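PDB 2DUL: tRNA (guanine(26)-N(2))-dimethyltransferase from Pyrococcus horikoshii, which probably transfers two methyl groups from S-adenosyl-L-methionine to N2 of guanine 26 in tRNA. Local coordinates for residues 9-14 against 61-66; 123-128 against 148-153; 140-145 against 179-184; 189-194 against 319-324. All blocks are in the same frame, centred on the assembly; numbering follows the deposited sequence.

Interaction 1: residues 9-14 against 61-66; sequences GKAKIL and RGIRFA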
loop_
_atom_site.group_PDB
_atom_site.type_symbol
_atom_site.label_atom_id
_atom_site.label_comp_id
_atom_site.label_asym_id
_atom_site.label_seq_id
_atom_site.Cartn_x
_atom_site.Cartn_y
_atom_site.Cartn_z
ATOM N N GLY A 9 -8.998 -17.836 -3.959
ATOM C CA GLY A 9 -7.719 -18.477 -3.722
ATOM C C GLY A 9 -8.005 -19.871 -3.194
ATOM O O GLY A 9 -8.934 -20.532 -3.661
ATOM N N LYS A 10 -7.230 -20.319 -2.213
ATOM C CA LYS A 10 -7.436 -21.642 -1.633
ATOM C C LYS A 10 -8.508 -21.637 -0.542
ATOM O O LYS A 10 -8.804 -22.673 0.050
ATOM C CB LYS A 10 -6.121 -22.172 -1.053
ATOM C CG LYS A 10 -5.058 -22.460 -2.102
ATOM C CD LYS A 10 -3.793 -23.022 -1.472
ATOM C CE LYS A 10 -2.738 -23.323 -2.530
ATOM N NZ LYS A 10 -1.443 -23.725 -1.911
ATOM N N ALA A 11 -9.100 -20.475 -0.290
ATOM C CA ALA A 11 -10.115 -20.359 0.751
ATOM C C ALA A 11 -11.559 -20.435 0.268
ATOM O O ALA A 11 -11.904 -19.924 -0.795
ATOM C CB ALA A 11 -9.910 -19.061 1.527
ATOM N N LYS A 12 -12.395 -21.083 1.073
ATOM C CA LYS A 12 -13.821 -21.217 0.791
ATOM C C LYS A 12 -14.513 -20.542 1.966
ATOM O O LYS A 12 -14.295 -20.918 3.119
ATOM C CB LYS A 12 -14.224 -22.691 0.719
ATOM C CG LYS A 12 -13.516 -23.468 -0.375
ATOM C CD LYS A 12 -14.031 -24.898 -0.471
ATOM C CE LYS A 12 -13.219 -25.702 -1.472
ATOM N NZ LYS A 12 -11.784 -25.771 -1.066
ATOM N N ILE A 13 -15.329 -19.534 1.684
ATOM C CA ILE A 13 -16.011 -18.814 2.751
ATOM C C ILE A 13 -17.480 -18.546 2.475
ATOM O O ILE A 13 -17.948 -18.642 1.342
ATOM C CB ILE A 13 -15.344 -17.449 3.019
ATOM C CG1 ILE A 13 -15.408 -16.593 1.751
ATOM C CG2 ILE A 13 -13.902 -17.648 3.478
ATOM C CD1 ILE A 13 -15.039 -15.141 1.964
ATOM N N LEU A 14 -18.198 -18.196 3.535
ATOM C CA LEU A 14 -19.608 -17.883 3.439
ATOM C C LEU A 14 -19.758 -16.381 3.605
ATOM O O LEU A 14 -19.124 -15.779 4.475
ATOM C CB LEU A 14 -20.387 -18.609 4.537
ATOM C CG LEU A 14 -20.325 -20.137 4.494
ATOM C CD1 LEU A 14 -21.058 -20.712 5.695
ATOM C CD2 LEU A 14 -20.938 -20.637 3.193
ATOM N N ARG A 61 -9.052 -12.423 4.520
ATOM C CA ARG A 61 -7.626 -12.099 4.479
ATOM C C ARG A 61 -6.808 -13.029 5.369
ATOM O O ARG A 61 -5.861 -13.658 4.903
ATOM C CB ARG A 61 -7.394 -10.638 4.886
ATOM C CG ARG A 61 -5.987 -10.122 4.615
ATOM C CD ARG A 61 -5.866 -8.643 4.975
ATOM N NE ARG A 61 -6.773 -7.810 4.189
ATOM C CZ ARG A 61 -6.461 -7.234 3.031
ATOM N NH1 ARG A 61 -7.367 -6.505 2.400
ATOM N NH2 ARG A 61 -5.243 -7.363 2.514
ATOM N N GLY A 62 -7.178 -13.113 6.644
ATOM C CA GLY A 62 -6.465 -13.974 7.572
ATOM C C GLY A 62 -6.522 -15.445 7.180
ATOM O O GLY A 62 -5.544 -16.176 7.335
ATOM N N ILE A 63 -7.668 -15.889 6.676
ATOM C CA ILE A 63 -7.805 -17.281 6.260
ATOM C C ILE A 63 -6.840 -17.575 5.113
ATOM O O ILE A 63 -6.189 -18.622 5.095
ATOM C CB ILE A 63 -9.258 -17.594 5.834
ATOM C CG1 ILE A 63 -10.155 -17.618 7.076
ATOM C CG2 ILE A 63 -9.322 -18.939 5.111
ATOM C CD1 ILE A 63 -11.638 -17.574 6.773
ATOM N N ARG A 64 -6.726 -16.653 4.161
ATOM C CA ARG A 64 -5.803 -16.871 3.051
ATOM C C ARG A 64 -4.356 -16.816 3.546
ATOM O O ARG A 64 -3.497 -17.542 3.047
ATOM C CB ARG A 64 -6.042 -15.850 1.937
ATOM C CG ARG A 64 -7.379 -16.052 1.233
ATOM C CD ARG A 64 -7.428 -15.287 -0.073
ATOM N NE ARG A 64 -6.381 -15.724 -0.991
ATOM C CZ ARG A 64 -6.022 -15.056 -2.083
ATOM N NH1 ARG A 64 -6.630 -13.918 -2.398
ATOM N NH2 ARG A 64 -5.044 -15.517 -2.853
ATOM N N PHE A 65 -4.080 -15.964 4.528
ATOM C CA PHE A 65 -2.725 -15.890 5.085
ATOM C C PHE A 65 -2.366 -17.274 5.630
ATOM O O PHE A 65 -1.283 -17.800 5.372
ATOM C CB PHE A 65 -2.664 -14.887 6.241
ATOM C CG PHE A 65 -2.681 -13.443 5.813
ATOM C CD1 PHE A 65 -2.808 -12.435 6.767
ATOM C CD2 PHE A 65 -2.561 -13.085 4.472
ATOM C CE1 PHE A 65 -2.817 -11.091 6.394
ATOM C CE2 PHE A 65 -2.568 -11.746 4.089
ATOM C CZ PHE A 65 -2.696 -10.747 5.052
ATOM N N ALA A 66 -3.291 -17.852 6.388
ATOM C CA ALA A 66 -3.088 -19.164 6.991
ATOM C C ALA A 66 -2.973 -20.287 5.958
ATOM O O ALA A 66 -2.117 -21.168 6.081
ATOM C CB ALA A 66 -4.226 -19.467 7.971
#
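Ile63 has CG1 anti to the carbonyl carbon (chi1 -71°), which sets CG2 anti to the backbone N and against Ala11. Ile13 holds CG1 between the backbone N and the carbonyl carbon (chi1 61°). Its CG2 is thereby anti to the carbonyl carbon and meets Ile63. This is a strand-on-helix contact at the margin of a Rossmann-like, class I methyltransferase fold. Strand 11-15, half of an N-terminal hairpin with strand 4-8, lies over helix 60-68. The two segments run nearly antiparallel, at 157°. Ala11 CB touches Ile63 CG2 at 3.6 Å and also rests on Arg64 CG at 3.9 Å. Further along the strand, Ile13 CG2 meets Ile63 CD1 at 4.0 Å. No hydrogen bond joins the two segments. Ala11, Ile13 and Ile63 make the apolar part of the contact, and Arg64 lies against Ala11 and Gly9. The charged end of Arg64 is held by Asp37, Glu68 and Glu8. Arg64 also touches Arg36, which, like Arg61 on the same helix, is predicted to bind S-adenosyl-L-methionine. Gly9 lies over one face of the Arg64 guanidinium, where a side chain on it would collide with NE. Gly9 CA is 4.1 Å from Arg64 NH2, above the plane and offset toward its rim.

Interaction 2: residues 123-128 against 148-153; sequences RLMAER and DTALRS
Met125 is the first residue of 123-128 to meet helix 144-153, and it makes the largest share of the contact. The two helices pack side by side, their short segments 29° from parallel. Met125 CB sits 3.5 Å from Thr149 CG2, tighter than usual for two carbons. Met125 CB also touches Ser153 CB at 3.6 Å. The chain then carries SD past Ala150, 3.7 Å from its CA. Ala126 follows at the more open side, with its backbone N 3.6 Å from Thr149 CG2. The methyl branch of Thr149 thus faces the neighbouring helix, while OG1 bonds to Asn122. Arg128 ends the walk. It is the first residue to leave the helical conformation, and its carbonyl oxygen accepts from the second helix. Ser153 has OG anti to its backbone N (chi1 -174°), and OG donates to Arg128 O at 2.8 Å. The donor is tilted 26° from the carbonyl plane. Ser153 CA makes a further CH...O contact with the same oxygen, at 3.3 Å. Both helices pack on the central sheet. Ala150 and Ser153 touch strand 132-137, while Leu124 and Met125 rest on Leu52 of strand 50-53. Met125 also lies close to Ala121, a predicted S-adenosyl-L-methionine site. Leu151 leans on helix 192-209.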
loop_
_atom_site.group_PDB
_atom_site.type_symbol
_atom_site.label_atom_id
_atom_site.label_comp_id
_atom_site.label_asym_id
_atom_site.label_seq_id
_atom_site.Cartn_x
_atom_site.Cartn_y
_atom_site.Cartn_z
ATOM N N ARG A 123 -7.827 -1.707 20.521
ATOM C CA ARG A 123 -7.731 -2.366 21.817
ATOM C C ARG A 123 -6.901 -3.639 21.688
ATOM O O ARG A 123 -6.031 -3.907 22.520
ATOM C CB ARG A 123 -9.125 -2.687 22.365
ATOM C CG ARG A 123 -9.118 -3.249 23.783
ATOM C CD ARG A 123 -10.518 -3.209 24.381
ATOM N NE ARG A 123 -10.586 -3.809 25.713
ATOM C CZ ARG A 123 -10.575 -5.118 25.952
ATOM N NH1 ARG A 123 -10.497 -5.976 24.944
ATOM N NH2 ARG A 123 -10.643 -5.570 27.197
ATOM N N LEU A 124 -7.157 -4.418 20.640
ATOM C CA LEU A 124 -6.389 -5.644 20.433
ATOM C C LEU A 124 -4.897 -5.344 20.238
ATOM O O LEU A 124 -4.044 -5.972 20.868
ATOM C CB LEU A 124 -6.918 -6.422 19.220
ATOM C CG LEU A 124 -6.129 -7.688 18.856
ATOM C CD1 LEU A 124 -6.052 -8.634 20.051
ATOM C CD2 LEU A 124 -6.796 -8.369 17.681
ATOM N N MET A 125 -4.577 -4.383 19.376
ATOM C CA MET A 125 -3.176 -4.045 19.127
ATOM C C MET A 125 -2.479 -3.465 20.359
ATOM O O MET A 125 -1.274 -3.667 20.549
ATOM C CB MET A 125 -3.064 -3.090 17.930
ATOM C CG MET A 125 -3.469 -3.750 16.609
ATOM S SD MET A 125 -3.100 -2.750 15.159
ATOM C CE MET A 125 -4.313 -1.397 15.345
ATOM N N ALA A 126 -3.231 -2.757 21.200
ATOM C CA ALA A 126 -2.664 -2.190 22.424
ATOM C C ALA A 126 -2.319 -3.323 23.390
ATOM O O ALA A 126 -1.369 -3.223 24.176
ATOM C CB ALA A 126 -3.657 -1.234 23.075
ATOM N N GLU A 127 -3.098 -4.399 23.333
ATOM C CA GLU A 127 -2.869 -5.558 24.190
ATOM C C GLU A 127 -1.656 -6.366 23.708
ATOM O O GLU A 127 -0.961 -6.992 24.509
ATOM C CB GLU A 127 -4.113 -6.457 24.211
ATOM C CG GLU A 127 -5.371 -5.750 24.712
ATOM C CD GLU A 127 -6.579 -6.671 24.813
ATOM O OE1 GLU A 127 -6.908 -7.354 23.818
ATOM O OE2 GLU A 127 -7.210 -6.702 25.893
ATOM N N ARG A 128 -1.404 -6.347 22.401
ATOM C CA ARG A 128 -0.285 -7.084 21.810
ATOM C C ARG A 128 0.840 -6.127 21.398
ATOM O O ARG A 128 1.073 -5.887 20.210
ATOM C CB ARG A 128 -0.770 -7.863 20.582
ATOM C CG ARG A 128 -1.854 -8.907 20.848
ATOM C CD ARG A 128 -1.301 -10.169 21.504
ATOM N NE ARG A 128 -1.211 -10.054 22.955
ATOM C CZ ARG A 128 -0.084 -10.177 23.648
ATOM N NH1 ARG A 128 1.060 -10.416 23.025
ATOM N NH2 ARG A 128 -0.104 -10.064 24.966
ATOM N N ASP A 148 -1.167 4.732 14.678
ATOM C CA ASP A 148 -0.247 4.872 15.803
ATOM C C ASP A 148 -0.152 3.603 16.641
ATOM O O ASP A 148 0.942 3.197 17.047
ATOM C CB ASP A 148 -0.641 6.054 16.691
ATOM C CG ASP A 148 0.450 6.404 17.690
ATOM O OD1 ASP A 148 1.565 6.749 17.246
ATOM O OD2 ASP A 148 0.200 6.330 18.908
ATOM N N THR A 149 -1.287 2.965 16.893
ATOM C CA THR A 149 -1.281 1.742 17.685
ATOM C C THR A 149 -0.621 0.598 16.917
ATOM O O THR A 149 0.091 -0.220 17.502
ATOM C CB THR A 149 -2.710 1.343 18.111
ATOM O OG1 THR A 149 -3.327 2.448 18.787
ATOM C CG2 THR A 149 -2.674 0.147 19.072
ATOM N N ALA A 150 -0.839 0.536 15.605
ATOM C CA ALA A 150 -0.216 -0.523 14.820
ATOM C C ALA A 150 1.304 -0.380 14.898
ATOM O O ALA A 150 2.030 -1.375 14.922
ATOM C CB ALA A 150 -0.675 -0.451 13.366
ATOM N N LEU A 151 1.777 0.861 14.945
ATOM C CA LEU A 151 3.208 1.131 15.012
ATOM C C LEU A 151 3.820 0.702 16.343
ATOM O O LEU A 151 5.043 0.619 16.466
ATOM C CB LEU A 151 3.480 2.615 14.754
ATOM C CG LEU A 151 3.396 3.016 13.281
ATOM C CD1 LEU A 151 3.376 4.534 13.144
ATOM C CD2 LEU A 151 4.591 2.422 12.528
ATOM N N ARG A 152 2.971 0.434 17.334
ATOM C CA ARG A 152 3.432 -0.026 18.640
ATOM C C ARG A 152 3.220 -1.539 18.782
ATOM O O ARG A 152 3.937 -2.204 19.528
ATOM C CB ARG A 152 2.692 0.711 19.770
ATOM C CG ARG A 152 3.238 2.103 20.078
ATOM C CD ARG A 152 2.474 2.796 21.207
ATOM N NE ARG A 152 1.283 3.482 20.711
ATOM C CZ ARG A 152 0.032 3.089 20.922
ATOM N NH1 ARG A 152 -0.225 2.000 21.635
ATOM N NH2 ARG A 152 -0.969 3.780 20.395
ATOM N N SER A 153 2.239 -2.071 18.056
ATOM C CA SER A 153 1.911 -3.497 18.091
ATOM C C SER A 153 2.847 -4.355 17.223
ATOM O O SER A 153 3.106 -5.519 17.540
ATOM C CB SER A 153 0.461 -3.703 17.638
ATOM O OG SER A 153 0.048 -5.055 17.788
#

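Interaction 3: residues 140-145 against 179-184; sequences FGSPME and LRKYLA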
loop_
_atom_site.group_PDB
_atom_site.type_symbol
_atom_site.label_atom_id
_atom_site.label_comp_id
_atom_site.label_asym_id
_atom_site.label_seq_id
_atom_site.Cartn_x
_atom_site.Cartn_y
_atom_site.Cartn_z
ATOM N N PHE A 140 -12.354 0.569 6.295
ATOM C CA PHE A 140 -13.300 1.191 5.377
ATOM C C PHE A 140 -12.891 2.658 5.303
ATOM O O PHE A 140 -13.309 3.461 6.136
ATOM C CB PHE A 140 -14.736 1.119 5.916
ATOM C CG PHE A 140 -15.277 -0.275 6.052
ATOM C CD1 PHE A 140 -15.315 -1.131 4.957
ATOM C CD2 PHE A 140 -15.776 -0.722 7.272
ATOM C CE1 PHE A 140 -15.845 -2.415 5.076
ATOM C CE2 PHE A 140 -16.309 -2.004 7.401
ATOM C CZ PHE A 140 -16.344 -2.853 6.301
ATOM N N GLY A 141 -12.062 3.005 4.325
ATOM C CA GLY A 141 -11.639 4.387 4.197
ATOM C C GLY A 141 -10.228 4.675 4.676
ATOM O O GLY A 141 -9.257 4.181 4.101
ATOM N N SER A 142 -10.120 5.475 5.735
ATOM C CA SER A 142 -8.829 5.871 6.297
ATOM C C SER A 142 -8.294 4.939 7.388
ATOM O O SER A 142 -9.046 4.438 8.216
ATOM C CB SER A 142 -8.936 7.292 6.863
ATOM O OG SER A 142 -7.720 7.707 7.458
ATOM N N PRO A 143 -6.976 4.693 7.393
ATOM C CA PRO A 143 -6.355 3.822 8.397
ATOM C C PRO A 143 -5.743 4.647 9.528
ATOM O O PRO A 143 -5.151 4.098 10.459
ATOM C CB PRO A 143 -5.272 3.121 7.598
ATOM C CG PRO A 143 -4.758 4.262 6.737
ATOM C CD PRO A 143 -6.038 4.972 6.287
ATOM N N MET A 144 -5.892 5.965 9.441
ATOM C CA MET A 144 -5.290 6.864 10.417
ATOM C C MET A 144 -5.704 6.706 11.876
ATOM O O MET A 144 -4.902 6.969 12.771
ATOM C CB MET A 144 -5.464 8.317 9.957
ATOM C CG MET A 144 -4.749 8.618 8.643
ATOM S SD MET A 144 -2.994 8.105 8.711
ATOM C CE MET A 144 -2.357 9.149 10.087
ATOM N N GLU A 145 -6.930 6.267 12.142
ATOM C CA GLU A 145 -7.330 6.089 13.537
ATOM C C GLU A 145 -6.665 4.845 14.152
ATOM O O GLU A 145 -6.721 4.643 15.365
ATOM C CB GLU A 145 -8.854 5.977 13.650
ATOM C CG GLU A 145 -9.434 4.712 13.054
ATOM C CD GLU A 145 -10.954 4.722 13.008
ATOM O OE1 GLU A 145 -11.575 4.931 14.071
ATOM O OE2 GLU A 145 -11.521 4.519 11.910
ATOM N N LEU A 179 -5.671 17.506 5.262
ATOM C CA LEU A 179 -4.872 18.168 6.294
ATOM C C LEU A 179 -5.169 17.539 7.658
ATOM O O LEU A 179 -4.257 17.278 8.445
ATOM C CB LEU A 179 -5.191 19.664 6.352
ATOM C CG LEU A 179 -4.224 20.644 5.679
ATOM C CD1 LEU A 179 -4.054 20.293 4.213
ATOM C CD2 LEU A 179 -4.757 22.067 5.840
ATOM N N ARG A 180 -6.447 17.296 7.931
ATOM C CA ARG A 180 -6.849 16.710 9.205
ATOM C C ARG A 180 -6.385 15.270 9.401
ATOM O O ARG A 180 -5.880 14.918 10.468
ATOM C CB ARG A 180 -8.376 16.748 9.376
ATOM C CG ARG A 180 -9.003 18.147 9.433
ATOM C CD ARG A 180 -10.366 18.104 10.129
ATOM N NE ARG A 180 -11.246 17.093 9.548
ATOM C CZ ARG A 180 -11.904 17.229 8.399
ATOM N NH1 ARG A 180 -11.801 18.344 7.691
ATOM N NH2 ARG A 180 -12.654 16.232 7.944
ATOM N N LYS A 181 -6.561 14.439 8.379
ATOM C CA LYS A 181 -6.200 13.030 8.478
ATOM C C LYS A 181 -4.729 12.696 8.254
ATOM O O LYS A 181 -4.145 11.910 9.008
ATOM C CB LYS A 181 -7.041 12.204 7.494
ATOM C CG LYS A 181 -8.550 12.326 7.693
ATOM C CD LYS A 181 -9.312 11.584 6.603
ATOM C CE LYS A 181 -10.811 11.872 6.673
ATOM N NZ LYS A 181 -11.417 11.349 7.927
ATOM N N TYR A 182 -4.141 13.293 7.220
ATOM C CA TYR A 182 -2.756 13.016 6.856
ATOM C C TYR A 182 -1.734 14.099 7.151
ATOM O O TYR A 182 -0.545 13.907 6.889
ATOM C CB TYR A 182 -2.701 12.652 5.369
ATOM C CG TYR A 182 -3.547 11.443 5.059
ATOM C CD1 TYR A 182 -3.093 10.163 5.366
ATOM C CD2 TYR A 182 -4.828 11.577 4.514
ATOM C CE1 TYR A 182 -3.885 9.043 5.144
ATOM C CE2 TYR A 182 -5.636 10.453 4.287
ATOM C CZ TYR A 182 -5.152 9.193 4.609
ATOM O OH TYR A 182 -5.925 8.076 4.419
ATOM N N LEU A 183 -2.185 15.224 7.696
ATOM C CA LEU A 183 -1.298 16.337 8.017
ATOM C C LEU A 183 -0.369 16.667 6.840
ATOM O O LEU A 183 0.852 16.790 6.994
ATOM C CB LEU A 183 -0.487 16.005 9.281
ATOM C CG LEU A 183 -1.346 15.812 10.541
ATOM C CD1 LEU A 183 -0.468 15.385 11.715
ATOM C CD2 LEU A 183 -2.083 17.117 10.867
ATOM N N ALA A 184 -0.963 16.811 5.660
ATOM C CA ALA A 184 -0.217 17.123 4.447
ATOM C C ALA A 184 -1.134 17.838 3.455
ATOM O O ALA A 184 -2.352 17.636 3.474
ATOM C CB ALA A 184 0.331 15.832 3.819
#
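Met144 curls around the backbone oxygen of Lys181. CG lies 3.4 Å from Lys181 O. The chain then bends at chi2 (-52°) and again at chi3 (-61°), which returns CE to 3.5 Å from the same Lys181 O. The same curl makes a Met-aromatic contact with Tyr182. Met144 SD is 4.7 Å from the centroid of the Tyr182 ring and 52° off its normal. The contact belongs to the Rossmann-like methyltransferase fold. It joins the loop after strand 132-137, where helix 144-153 begins, to the last turn of helix 175-182. Phe140 in this loop ends an Asp-Pro-Phe sequence that resembles motif IV of amino methyltransferases.

The Tyr182 side chain crosses Met144 obliquely, with CE1 3.6 Å from Met144 CG. Its hydroxyl reaches the loop. Tyr182 OH lies 3.6 Å from Pro143 CD, and the two side chains cross at about a right angle. Ser142 OG is 3.5 Å from Tyr182 OH, but no hydrogen bond joins the segments. An alanine in place of Tyr182 would probably open a gap beside Pro143 CD and take the aromatic ring away from the sulfur of Met144.

Around the contact, Tyr182 also touches Ala164 and Ile199, while Met144 packs on Val203 and Tyr207 of helix 192-209. The aliphatic part of Lys181 flanks the loop, its CD near Ser142 OG. Ser142 also makes a capping bond at the start of the next helix. Its OG accepts from Met144 N at 3.2 Å.

Interaction 4: residues 189-194 against 319-324; sequences GELCHE and PLFYDT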
loop_
_atom_site.group_PDB
_atom_site.type_symbol
_atom_site.label_atom_id
_atom_site.label_comp_id
_atom_site.label_asym_id
_atom_site.label_seq_id
_atom_site.Cartn_x
_atom_site.Cartn_y
_atom_site.Cartn_z
ATOM N N GLY A 189 -4.839 16.635 -9.791
ATOM C CA GLY A 189 -4.379 16.585 -11.167
ATOM C C GLY A 189 -3.753 15.257 -11.546
ATOM O O GLY A 189 -3.908 14.257 -10.843
ATOM N N GLU A 190 -3.022 15.258 -12.655
ATOM C CA GLU A 190 -2.386 14.057 -13.179
ATOM C C GLU A 190 -1.419 13.328 -12.248
ATOM O O GLU A 190 -1.207 12.130 -12.397
ATOM C CB GLU A 190 -1.654 14.386 -14.487
ATOM C CG GLU A 190 -0.592 15.467 -14.345
ATOM C CD GLU A 190 -1.084 16.840 -14.763
ATOM O OE1 GLU A 190 -2.212 17.219 -14.386
ATOM O OE2 GLU A 190 -0.334 17.549 -15.465
ATOM N N LEU A 191 -0.826 14.041 -11.299
ATOM C CA LEU A 191 0.129 13.416 -10.389
ATOM C C LEU A 191 -0.469 12.938 -9.065
ATOM O O LEU A 191 0.221 12.296 -8.274
ATOM C CB LEU A 191 1.272 14.397 -10.092
ATOM C CG LEU A 191 2.448 14.498 -11.075
ATOM C CD1 LEU A 191 1.977 14.368 -12.505
ATOM C CD2 LEU A 191 3.173 15.815 -10.845
ATOM N N CYS A 192 -1.748 13.220 -8.837
ATOM C CA CYS A 192 -2.383 12.871 -7.566
ATOM C C CYS A 192 -2.289 11.421 -7.095
ATOM O O CYS A 192 -2.136 11.179 -5.896
ATOM C CB CYS A 192 -3.849 13.328 -7.552
ATOM S SG CYS A 192 -4.981 12.386 -8.577
ATOM N N HIS A 193 -2.371 10.455 -8.007
ATOM C CA HIS A 193 -2.274 9.061 -7.597
ATOM C C HIS A 193 -0.925 8.811 -6.914
ATOM O O HIS A 193 -0.858 8.144 -5.880
ATOM C CB HIS A 193 -2.426 8.133 -8.804
ATOM C CG HIS A 193 -3.791 8.161 -9.420
ATOM N ND1 HIS A 193 -4.064 7.607 -10.653
ATOM C CD2 HIS A 193 -4.961 8.678 -8.972
ATOM C CE1 HIS A 193 -5.342 7.785 -10.940
ATOM N NE2 HIS A 193 -5.909 8.431 -9.936
ATOM N N GLU A 194 0.150 9.352 -7.482
ATOM C CA GLU A 194 1.456 9.142 -6.874
ATOM C C GLU A 194 1.661 10.011 -5.638
ATOM O O GLU A 194 2.198 9.540 -4.636
ATOM C CB GLU A 194 2.599 9.396 -7.861
ATOM C CG GLU A 194 3.950 9.003 -7.244
ATOM C CD GLU A 194 5.125 9.121 -8.187
ATOM O OE1 GLU A 194 4.927 9.028 -9.415
ATOM O OE2 GLU A 194 6.264 9.275 -7.691
ATOM N N PRO A 319 10.970 9.936 -8.249
ATOM C CA PRO A 319 9.837 10.781 -7.864
ATOM C C PRO A 319 9.057 11.413 -9.017
ATOM O O PRO A 319 9.615 12.125 -9.855
ATOM C CB PRO A 319 10.476 11.831 -6.958
ATOM C CG PRO A 319 11.640 11.098 -6.351
ATOM C CD PRO A 319 12.198 10.351 -7.547
ATOM N N LEU A 320 7.759 11.135 -9.041
ATOM C CA LEU A 320 6.837 11.679 -10.029
ATOM C C LEU A 320 7.055 11.270 -11.490
ATOM O O LEU A 320 7.836 10.364 -11.801
ATOM C CB LEU A 320 6.803 13.209 -9.891
ATOM C CG LEU A 320 6.581 13.668 -8.438
ATOM C CD1 LEU A 320 6.481 15.189 -8.365
ATOM C CD2 LEU A 320 5.309 13.018 -7.883
ATOM N N PHE A 321 6.336 11.934 -12.387
ATOM C CA PHE A 321 6.413 11.621 -13.809
ATOM C C PHE A 321 5.775 12.727 -14.629
ATOM O O PHE A 321 5.248 13.693 -14.078
ATOM C CB PHE A 321 5.693 10.294 -14.075
ATOM C CG PHE A 321 4.239 10.294 -13.671
ATOM C CD1 PHE A 321 3.246 10.654 -14.578
ATOM C CD2 PHE A 321 3.864 9.931 -12.376
ATOM C CE1 PHE A 321 1.896 10.652 -14.202
ATOM C CE2 PHE A 321 2.522 9.925 -11.989
ATOM C CZ PHE A 321 1.534 10.286 -12.905
ATOM N N TYR A 322 5.831 12.585 -15.948
ATOM C CA TYR A 322 5.244 13.572 -16.840
ATOM C C TYR A 322 4.081 12.920 -17.575
ATOM O O TYR A 322 4.245 11.881 -18.209
ATOM C CB TYR A 322 6.289 14.080 -17.843
ATOM C CG TYR A 322 7.474 14.764 -17.185
ATOM C CD1 TYR A 322 7.291 15.877 -16.364
ATOM C CD2 TYR A 322 8.770 14.277 -17.354
ATOM C CE1 TYR A 322 8.372 16.486 -15.722
ATOM C CE2 TYR A 322 9.857 14.882 -16.716
ATOM C CZ TYR A 322 9.649 15.982 -15.902
ATOM O OH TYR A 322 10.716 16.576 -15.257
ATOM N N ASP A 323 2.904 13.524 -17.468
ATOM C CA ASP A 323 1.713 12.997 -18.128
ATOM C C ASP A 323 1.602 13.675 -19.493
ATOM O O ASP A 323 1.292 14.858 -19.580
ATOM C CB ASP A 323 0.478 13.288 -17.279
ATOM C CG ASP A 323 -0.760 12.570 -17.784
ATOM O OD1 ASP A 323 -1.264 12.938 -18.870
ATOM O OD2 ASP A 323 -1.217 11.629 -17.096
ATOM N N THR A 324 1.871 12.916 -20.551
ATOM C CA THR A 324 1.833 13.448 -21.911
ATOM C C THR A 324 0.517 14.138 -22.259
ATOM O O THR A 324 0.506 15.181 -22.911
ATOM C CB THR A 324 2.092 12.335 -22.948
ATOM O OG1 THR A 324 3.314 11.655 -22.626
ATOM C CG2 THR A 324 2.221 12.934 -24.339
HETATM O O HOH W 1 2.417 15.933 -16.194
HETATM O O HOH W 2 -2.567 11.179 -14.902
#
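This buried contact combines apolar packing with a carboxylate-to-backbone bond, and joins the start of helix 192-209 to the segment entering strand 322-323. Glu194 makes the direct polar link. Its CG is anti to the backbone N (chi1 -173°) and the chain runs on extended. Leu320 N donates to Glu194 OE2 at 2.7 Å with an N-H...O angle of 155°, coming from above the carboxylate plane. The other oxygen, Glu194 OE1, lies in plane at the edge of the Phe321 ring, 3.3 Å from Phe321 CD2. Glu194 also pairs with Arg198 and Lys363. An alanine here would be likely to leave Leu320 N without its acceptor and to take a carboxylate partner from Arg198 and Lys363.

Leu191 places CD1 over a face of the Phe321 ring, 4.2 Å from the centroid, a CH-pi contact. Glu190 CB packs on Asp323 CB at 3.7 Å. Two waters bridge these acidic residues. One donates to Glu190 O and, at 2.6 Å, to Asp323 OD2. The other accepts from Asp323 N at 2.8 Å and donates to Glu190 OE2. Glu190 is paired with Arg330, and Asp323 OD1 caps helix 324-331 at Ala326 N.

Strand 322-323 forms an edge of a three-stranded antiparallel sheet, beside strand 361-364. Leu191 and Leu320 also lean on strand 247-252, and Leu320 reaches strand 259-263.

In the fold
The four contacts run from the N-terminal hairpin to the C-terminal part of the chain. Interactions 1 and 4 are farthest apart, with centres about 36 Å from each other. Interactions 2 and 3 share helix 144-153 and alternate along the chain. Their centres are about 17 Å apart. The centre of interaction 4 is about 21 Å from that of interaction 3, and helix 192-209, which begins in interaction 4, also packs against residues of interactions 2 and 3. Interaction 1 contains Arg61, predicted to bind S-adenosyl-L-methionine, and interaction 2 lies beside Asp120 and Ala121, predicted to bind it too. Pro143 of interaction 3 is about 10 Å from Ala121 by side chains. Interaction 4 lies away from these sites.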